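Local coordinates for probable transcriptional regulator, ArsR family protein (Rhodococcus sp. RHA1, PDB 3F6O) that is probably a DNA-binding transcription factor of the ArsR family, built as a dimer of winged helix-turn-helix subunits, at residues R21-R26 with S35-P40; K50-L55 with G59-H64. All blocks are in the same frame, centred on the assembly; numbering follows the deposited sequence.

How the interactions relate
The two contacts follow each other along the chain: interaction 1 closes before interaction 2 opens. Their centres lie about 12 Å apart within one winged helix-turn-helix domain. Interaction 1 joins helix 18-28 to helix 34-38. Interaction 2 joins helix 45-57, the next helix in the chain, to strand 61-66, which pairs with strand 69-74 to form the wing. Helix 18-28 links the two contacts. V23 CG1 lies 3.7 Å from L55 CD1, and L24 CD2 lies 3.7 Å from I61 CG2. The two contacts therefore share one hydrophobic core, which holds the helices of the probable DNA-binding motif together with the wing.

Interaction 1. Residues R21-R26 with S35-P40; sequences RAVLGR and SELAKP
In the helix-turn-helix region of this winged-helix domain, V23 and R26 of helix 18-28 meet L37 and E36 of helix 34-38. The inner part is apolar. V23 CG1 faces L37 CD1 at 4.2 Å, and the two side chains cross at about a right angle. F48 of helix 45-57 touches both residues. The other branch of L37, CD2, packs more tightly, 3.5 Å from R26 CG.

R26 does two jobs. Its CG stands anti to the backbone N (chi1 169°), beside L37. A bend at chi2 then sends the guanidinium over to E36. There R26 NH2 gives a hydrogen bond of 2.9 Å to E36 OE2, part of a salt bridge. The bond is bent, 135° at the hydrogen. It reaches OE2 from above the carboxylate plane, and the two flat groups are turned 69° apart. A water accepts a bond from R26 NE at 3.1 Å, in the plane of the guanidinium. R26 NH1 is taken by the carbonyl O of G30. The guanidinium is therefore held through all three nitrogens. The charge of E36 is probably balanced by R26 at the partly exposed edge of the contact, while the aliphatic part of R26 packs on L37.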
loop_
_atom_site.group_PDB
_atom_site.type_symbol
_atom_site.label_atom_id
_atom_site.label_comp_id
_atom_site.label_asym_id
_atom_site.label_seq_id
_atom_site.Cartn_x
_atom_site.Cartn_y
_atom_site.Cartn_z
ATOM N N ARG A 21 -1.455 -10.187 2.831
ATOM C CA ARG A 21 -2.839 -9.797 2.483
ATOM C C ARG A 21 -3.816 -10.941 2.772
ATOM O O ARG A 21 -4.916 -10.693 3.284
ATOM C CB ARG A 21 -2.974 -9.319 1.027
ATOM C CG ARG A 21 -2.302 -7.956 0.738
ATOM C CD ARG A 21 -2.739 -7.374 -0.624
ATOM N NE ARG A 21 -2.666 -8.381 -1.694
ATOM C CZ ARG A 21 -1.572 -8.634 -2.394
ATOM N NH1 ARG A 21 -0.470 -7.926 -2.166
ATOM N NH2 ARG A 21 -1.574 -9.567 -3.352
ATOM N N ALA A 22 -3.404 -12.185 2.486
ATOM C CA ALA A 22 -4.248 -13.369 2.759
ATOM C C ALA A 22 -4.519 -13.595 4.249
ATOM O O ALA A 22 -5.636 -13.975 4.688
ATOM C CB ALA A 22 -3.615 -14.620 2.153
ATOM N N VAL A 23 -3.475 -13.414 5.039
ATOM C CA VAL A 23 -3.602 -13.503 6.496
ATOM C C VAL A 23 -4.547 -12.438 7.001
ATOM O O VAL A 23 -5.385 -12.729 7.852
ATOM C CB VAL A 23 -2.238 -13.351 7.165
ATOM C CG1 VAL A 23 -2.387 -13.116 8.682
ATOM C CG2 VAL A 23 -1.312 -14.583 6.867
ATOM N N LEU A 24 -4.399 -11.203 6.526
ATOM C CA LEU A 24 -5.308 -10.134 6.947
ATOM C C LEU A 24 -6.770 -10.456 6.548
ATOM O O LEU A 24 -7.695 -10.196 7.310
ATOM C CB LEU A 24 -4.883 -8.775 6.398
ATOM C CG LEU A 24 -3.609 -8.200 7.028
ATOM C CD1 LEU A 24 -3.212 -6.917 6.289
ATOM C CD2 LEU A 24 -3.807 -7.990 8.560
ATOM N N GLY A 25 -6.945 -11.038 5.364
ATOM C CA GLY A 25 -8.276 -11.472 4.885
ATOM C C GLY A 25 -8.891 -12.466 5.851
ATOM O O GLY A 25 -10.055 -12.351 6.207
ATOM N N ARG A 26 -8.091 -13.410 6.334
ATOM C CA ARG A 26 -8.553 -14.367 7.303
ATOM C C ARG A 26 -8.888 -13.709 8.639
ATOM O O ARG A 26 -9.927 -14.013 9.238
ATOM C CB ARG A 26 -7.534 -15.517 7.476
ATOM C CG ARG A 26 -7.811 -16.437 8.669
ATOM C CD ARG A 26 -9.184 -17.203 8.558
ATOM N NE ARG A 26 -9.442 -17.986 9.764
ATOM C CZ ARG A 26 -9.827 -17.466 10.928
ATOM N NH1 ARG A 26 -10.014 -16.148 11.061
ATOM N NH2 ARG A 26 -10.028 -18.264 11.965
ATOM N N SER A 35 -0.683 -21.213 14.047
ATOM C CA SER A 35 -0.651 -22.535 13.400
ATOM C C SER A 35 -1.827 -22.676 12.443
ATOM O O SER A 35 -1.717 -23.239 11.363
ATOM C CB SER A 35 -0.625 -23.652 14.436
ATOM O OG SER A 35 -1.952 -23.982 14.796
ATOM N N GLU A 36 -2.953 -22.100 12.826
ATOM C CA GLU A 36 -4.125 -22.042 11.989
ATOM C C GLU A 36 -3.872 -21.183 10.735
ATOM O O GLU A 36 -4.161 -21.611 9.599
ATOM C CB GLU A 36 -5.215 -21.455 12.865
ATOM C CG GLU A 36 -6.546 -21.541 12.373
ATOM C CD GLU A 36 -7.565 -20.981 13.373
ATOM O OE1 GLU A 36 -7.291 -20.822 14.635
ATOM O OE2 GLU A 36 -8.663 -20.720 12.856
ATOM N N LEU A 37 -3.299 -19.989 10.940
ATOM C CA LEU A 37 -3.007 -19.050 9.852
ATOM C C LEU A 37 -1.999 -19.581 8.843
ATOM O O LEU A 37 -2.110 -19.285 7.660
ATOM C CB LEU A 37 -2.543 -17.683 10.402
ATOM C CG LEU A 37 -3.562 -16.908 11.248
ATOM C CD1 LEU A 37 -2.898 -15.685 11.952
ATOM C CD2 LEU A 37 -4.771 -16.459 10.381
ATOM N N ALA A 38 -1.060 -20.407 9.315
ATOM C CA ALA A 38 0.024 -20.936 8.477
ATOM C C ALA A 38 -0.424 -22.045 7.519
ATOM O O ALA A 38 0.208 -22.245 6.494
ATOM C CB ALA A 38 1.146 -21.450 9.338
ATOM N N LYS A 39 -1.503 -22.757 7.858
ATOM C CA LYS A 39 -1.937 -23.938 7.067
ATOM C C LYS A 39 -2.010 -23.757 5.521
ATOM O O LYS A 39 -1.537 -24.620 4.785
ATOM C CB LYS A 39 -3.232 -24.548 7.646
ATOM C CG LYS A 39 -3.065 -25.136 9.045
ATOM C CD LYS A 39 -4.302 -25.915 9.467
ATOM C CE LYS A 39 -4.130 -26.516 10.842
ATOM N NZ LYS A 39 -5.231 -27.504 11.094
ATOM N N PRO A 40 -2.580 -22.641 5.016
ATOM C CA PRO A 40 -2.677 -22.505 3.550
ATOM C C PRO A 40 -1.341 -22.328 2.801
ATOM O O PRO A 40 -1.316 -22.359 1.580
ATOM C CB PRO A 40 -3.548 -21.238 3.366
ATOM C CG PRO A 40 -4.178 -20.997 4.691
ATOM C CD PRO A 40 -3.212 -21.496 5.705
HETATM O O HOH W 1 -8.951 -20.989 10.467
#

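Interaction 2. Residues K50-L55 with G59-H64; sequences KHIHFL and GWIRTH
The axes of helix 50-55 and strand 61-64 come within 8.4 Å and run at 116° to each other, with L55 and W60 nearest at the turn that joins them. This is the passage from the probable recognition helix into the wing of a winged helix-turn-helix domain. G59 ends the helix in a Schellman motif, with a positive phi of 91°. The carbonyl O of L55 then takes two weak hydrogen bonds, from W60 N at 2.9 Å and from I61 N at 3.4 Å.

The side chains fill the angle between helix and strand. I61 points at the helix. Its CG1 sits between its own backbone N and carbonyl carbon (chi1 74°), and an extended chi2 carries CD1 inward. There I61 CD1 meets L55 CB at 3.8 Å. I61 CD1 also lies 3.7 Å from the backbone O of I52. It meets the side chain of I52 too, with I61 CD1 4.1 Å from I52 CG2, and the two side chains cross at about a right angle. I61 also packs on L24 and L27 of helix 18-28. An alanine here would lack CG1, CG2 and CD1, and would probably open a gap beside I52 and L55 and weaken the hold of the strand on the helix.

L55 CD2 touches W60 CB at 3.8 Å. The indole then leads away from helix 50-55, and its NE1 gives a hydrogen bond to the carbonyl O of I11. T63 turns its hydroxyl to E56 and R70, so its polar atom is satisfied beyond this contact. Its methyl does the touching here: T63 CG2 lies 4.2 Å from I52 CG2.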
loop_
_atom_site.group_PDB
_atom_site.type_symbol
_atom_site.label_atom_id
_atom_site.label_comp_id
_atom_site.label_asym_id
_atom_site.label_seq_id
_atom_site.Cartn_x
_atom_site.Cartn_y
_atom_site.Cartn_z
ATOM N N LYS A 50 8.165 -14.444 9.763
ATOM C CA LYS A 50 8.607 -13.143 9.232
ATOM C C LYS A 50 7.415 -12.286 8.797
ATOM O O LYS A 50 7.371 -11.085 9.058
ATOM C CB LYS A 50 9.578 -13.348 8.067
ATOM C CG LYS A 50 11.016 -13.332 8.502
ATOM C CD LYS A 50 11.834 -14.367 7.775
ATOM C CE LYS A 50 12.273 -13.938 6.411
ATOM N NZ LYS A 50 13.385 -14.871 6.004
ATOM N N HIS A 51 6.432 -12.919 8.181
ATOM C CA HIS A 51 5.200 -12.205 7.797
ATOM C C HIS A 51 4.350 -11.785 8.999
ATOM O O HIS A 51 3.878 -10.655 9.081
ATOM C CB HIS A 51 4.380 -13.041 6.818
ATOM C CG HIS A 51 5.070 -13.259 5.514
ATOM N ND1 HIS A 51 5.523 -12.215 4.744
ATOM C CD2 HIS A 51 5.405 -14.391 4.849
ATOM C CE1 HIS A 51 6.102 -12.690 3.652
ATOM N NE2 HIS A 51 6.040 -14.010 3.691
ATOM N N ILE A 52 4.157 -12.700 9.929
ATOM C CA ILE A 52 3.438 -12.375 11.151
ATOM C C ILE A 52 4.113 -11.177 11.891
ATOM O O ILE A 52 3.459 -10.210 12.301
ATOM C CB ILE A 52 3.368 -13.626 12.065
ATOM C CG1 ILE A 52 2.472 -14.706 11.418
ATOM C CG2 ILE A 52 2.860 -13.261 13.473
ATOM C CD1 ILE A 52 0.986 -14.295 11.235
ATOM N N HIS A 53 5.431 -11.257 12.045
ATOM C CA HIS A 53 6.173 -10.204 12.737
ATOM C C HIS A 53 6.070 -8.863 12.015
ATOM O O HIS A 53 5.935 -7.810 12.638
ATOM C CB HIS A 53 7.641 -10.612 12.907
ATOM C CG HIS A 53 7.836 -11.679 13.938
ATOM N ND1 HIS A 53 8.672 -12.759 13.744
ATOM C CD2 HIS A 53 7.278 -11.850 15.163
ATOM C CE1 HIS A 53 8.632 -13.546 14.807
ATOM N NE2 HIS A 53 7.795 -13.017 15.683
ATOM N N PHE A 54 6.129 -8.910 10.690
ATOM C CA PHE A 54 6.035 -7.688 9.901
ATOM C C PHE A 54 4.651 -7.069 10.095
ATOM O O PHE A 54 4.530 -5.853 10.287
ATOM C CB PHE A 54 6.346 -7.953 8.416
ATOM C CG PHE A 54 6.630 -6.694 7.647
ATOM C CD1 PHE A 54 7.929 -6.342 7.324
ATOM C CD2 PHE A 54 5.605 -5.815 7.312
ATOM C CE1 PHE A 54 8.183 -5.151 6.636
ATOM C CE2 PHE A 54 5.864 -4.621 6.631
ATOM C CZ PHE A 54 7.130 -4.291 6.314
ATOM N N LEU A 55 3.605 -7.914 10.065
ATOM C CA LEU A 55 2.217 -7.469 10.317
ATOM C C LEU A 55 2.056 -6.823 11.700
ATOM O O LEU A 55 1.394 -5.789 11.858
ATOM C CB LEU A 55 1.213 -8.648 10.167
ATOM C CG LEU A 55 0.890 -9.035 8.699
ATOM C CD1 LEU A 55 -0.098 -10.234 8.625
ATOM C CD2 LEU A 55 0.335 -7.807 7.921
ATOM N N GLY A 59 1.668 -2.621 12.681
ATOM C CA GLY A 59 0.400 -2.243 13.344
ATOM C C GLY A 59 -0.869 -2.904 12.809
ATOM O O GLY A 59 -1.962 -2.601 13.272
ATOM N N TRP A 60 -0.734 -3.795 11.814
ATOM C CA TRP A 60 -1.908 -4.456 11.184
ATOM C C TRP A 60 -2.554 -5.520 12.084
ATOM O O TRP A 60 -3.751 -5.773 11.972
ATOM C CB TRP A 60 -1.513 -5.107 9.832
ATOM C CG TRP A 60 -1.464 -4.130 8.704
ATOM C CD1 TRP A 60 -0.356 -3.578 8.147
ATOM C CD2 TRP A 60 -2.588 -3.550 8.029
ATOM N NE1 TRP A 60 -0.722 -2.699 7.129
ATOM C CE2 TRP A 60 -2.088 -2.664 7.056
ATOM C CE3 TRP A 60 -3.981 -3.710 8.148
ATOM C CZ2 TRP A 60 -2.926 -1.943 6.190
ATOM C CZ3 TRP A 60 -4.803 -2.995 7.281
ATOM C CH2 TRP A 60 -4.276 -2.111 6.344
ATOM N N ILE A 61 -1.760 -6.176 12.932
ATOM C CA ILE A 61 -2.280 -7.204 13.841
ATOM C C ILE A 61 -1.678 -7.039 15.237
ATOM O O ILE A 61 -0.656 -6.367 15.397
ATOM C CB ILE A 61 -2.053 -8.691 13.349
ATOM C CG1 ILE A 61 -0.570 -9.094 13.517
ATOM C CG2 ILE A 61 -2.594 -8.890 11.907
ATOM C CD1 ILE A 61 -0.190 -10.536 13.092
ATOM N N ARG A 62 -2.321 -7.675 16.224
ATOM C CA ARG A 62 -1.737 -7.887 17.536
ATOM C C ARG A 62 -1.682 -9.370 17.781
ATOM O O ARG A 62 -2.603 -10.106 17.408
ATOM C CB ARG A 62 -2.640 -7.328 18.628
ATOM C CG ARG A 62 -2.710 -5.842 18.736
ATOM C CD ARG A 62 -3.263 -5.524 20.115
ATOM N NE ARG A 62 -3.788 -4.173 20.190
ATOM C CZ ARG A 62 -3.860 -3.461 21.313
ATOM N NH1 ARG A 62 -4.354 -2.224 21.268
ATOM N NH2 ARG A 62 -3.427 -3.976 22.468
ATOM N N THR A 63 -0.607 -9.813 18.428
ATOM C CA THR A 63 -0.470 -11.207 18.781
ATOM C C THR A 63 -0.122 -11.332 20.250
ATOM O O THR A 63 0.400 -10.387 20.868
ATOM C CB THR A 63 0.573 -11.962 17.949
ATOM O OG1 THR A 63 1.896 -11.586 18.347
ATOM C CG2 THR A 63 0.384 -11.705 16.430
ATOM N N HIS A 64 -0.395 -12.514 20.778
ATOM C CA HIS A 64 -0.090 -12.848 22.161
ATOM C C HIS A 64 0.288 -14.312 22.278
ATOM O O HIS A 64 -0.421 -15.190 21.784
ATOM C CB HIS A 64 -1.240 -12.493 23.103
ATOM C CG HIS A 64 -0.987 -12.920 24.519
ATOM N ND1 HIS A 64 -0.181 -12.205 25.378
ATOM C CD2 HIS A 64 -1.385 -14.018 25.203
ATOM C CE1 HIS A 64 -0.114 -12.829 26.541
ATOM N NE2 HIS A 64 -0.842 -13.927 26.463
#